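Local coordinates for amidohydrolase family protein (Acinetobacter baumannii, PDB 4I6K) that probably hydrolyses 2-pyrone-4,6-dicarboxylic acid or a related lactone, at residues 39-42 and 47-50. Numbering follows the deposited sequence.
Sequences DHSI and YAPD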
loop_
_atom_site.group_PDB
_atom_site.type_symbol
_atom_site.label_atom_id
_atom_site.label_comp_id
_atom_site.label_asym_id
_atom_site.label_seq_id
_atom_site.Cartn_x
_atom_site.Cartn_y
_atom_site.Cartn_z
ATOM N N ASP A 39 6.095 -20.395 -5.265
ATOM C CA ASP A 39 5.723 -19.355 -6.227
ATOM C C ASP A 39 6.924 -18.952 -7.082
ATOM O O ASP A 39 8.054 -18.952 -6.606
ATOM C CB ASP A 39 5.154 -18.130 -5.500
ATOM C CG ASP A 39 3.972 -18.478 -4.620
ATOM O OD1 ASP A 39 3.785 -17.819 -3.578
ATOM O OD2 ASP A 39 3.236 -19.423 -4.962
ATOM N N HIS A 40 6.673 -18.615 -8.345
ATOM C CA HIS A 40 7.728 -18.192 -9.256
ATOM C C HIS A 40 8.108 -16.722 -9.044
ATOM O O HIS A 40 7.267 -15.830 -9.108
ATOM C CB HIS A 40 7.306 -18.452 -10.709
ATOM C CG HIS A 40 8.219 -17.847 -11.736
ATOM N ND1 HIS A 40 9.508 -18.291 -11.946
ATOM C CD2 HIS A 40 8.016 -16.853 -12.634
ATOM C CE1 HIS A 40 10.064 -17.589 -12.918
ATOM N NE2 HIS A 40 9.179 -16.709 -13.351
ATOM N N SER A 41 9.386 -16.485 -8.781
ATOM C CA SER A 41 9.907 -15.135 -8.654
ATOM C C SER A 41 10.462 -14.686 -10.010
ATOM O O SER A 41 11.332 -15.345 -10.578
ATOM C CB SER A 41 10.997 -15.097 -7.584
ATOM O OG SER A 41 11.340 -13.761 -7.260
ATOM N N ILE A 42 9.956 -13.572 -10.529
ATOM C CA ILE A 42 10.287 -13.153 -11.888
ATOM C C ILE A 42 11.775 -12.858 -12.090
ATOM O O ILE A 42 12.485 -12.474 -11.148
ATOM C CB ILE A 42 9.421 -11.957 -12.360
ATOM C CG1 ILE A 42 9.785 -10.690 -11.571
ATOM C CG2 ILE A 42 7.929 -12.309 -12.247
ATOM C CD1 ILE A 42 9.109 -9.429 -12.065
ATOM N N TYR A 47 14.714 -8.775 -5.580
ATOM C CA TYR A 47 15.065 -9.730 -4.545
ATOM C C TYR A 47 14.095 -10.890 -4.564
ATOM O O TYR A 47 13.024 -10.815 -5.177
ATOM C CB TYR A 47 15.060 -9.080 -3.161
ATOM C CG TYR A 47 13.691 -8.682 -2.668
ATOM C CD1 TYR A 47 13.016 -9.449 -1.724
ATOM C CD2 TYR A 47 13.074 -7.531 -3.145
ATOM C CE1 TYR A 47 11.763 -9.082 -1.274
ATOM C CE2 TYR A 47 11.825 -7.154 -2.706
ATOM C CZ TYR A 47 11.171 -7.928 -1.773
ATOM O OH TYR A 47 9.922 -7.537 -1.342
ATOM N N ALA A 48 14.482 -11.969 -3.894
ATOM C CA ALA A 48 13.684 -13.191 -3.867
ATOM C C ALA A 48 13.793 -13.802 -2.489
ATOM O O ALA A 48 14.768 -14.486 -2.196
ATOM C CB ALA A 48 14.172 -14.176 -4.916
ATOM N N PRO A 49 12.791 -13.546 -1.637
ATOM C CA PRO A 49 12.810 -14.019 -0.257
ATOM C C PRO A 49 12.915 -15.545 -0.219
ATOM O O PRO A 49 12.424 -16.217 -1.126
ATOM C CB PRO A 49 11.453 -13.564 0.290
ATOM C CG PRO A 49 10.911 -12.586 -0.724
ATOM C CD PRO A 49 11.488 -12.974 -2.017
ATOM N N ASP A 50 13.538 -16.080 0.826
ATOM C CA ASP A 50 13.803 -17.518 0.929
ATOM C C ASP A 50 13.090 -18.129 2.128
ATOM O O ASP A 50 13.689 -18.843 2.934
ATOM C CB ASP A 50 15.310 -17.752 1.061
ATOM C CG ASP A 50 15.674 -19.226 1.109
ATOM O OD1 ASP A 50 14.944 -20.049 0.509
ATOM O OD2 ASP A 50 16.700 -19.556 1.747
#
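S41 meets A48 across the long loop that follows the first strand (28-32) of the parallel, eight-stranded (beta/alpha)8 barrel and leads to helix 55-64. The contact is small and lies near the surface. Its close part is one side-chain pair. S41 OG sits 3.7 Å from A48 CB, a van der Waals contact between a hydroxyl oxygen and a methyl carbon. S41 and A48 each direct their CB toward the other segment. With OG opposite the backbone N (chi1 -169°), the S41 hydroxyl turns to its own carbonyl side, where S41 OG comes within 4.0 Å of Y47 O. Its weak hydrogen bond is instead to F77 O, in the loop after strand 69-73. I42 and F77 are joined by backbone hydrogen bonds. A48 is the more exposed partner of the close pair. The rest is loose: the arms spread apart toward D39 and D50. The CB of Y47 points away from 39-42. Its ring packs edge-to-face with F77, and Y47 OH hydrogen-bonds T252 OG1 and a bound citric acid, probably from the crystallisation liquor. The backbones stay well separated even at their nearest pair, with S41 CA 6.4 Å from A48 CA.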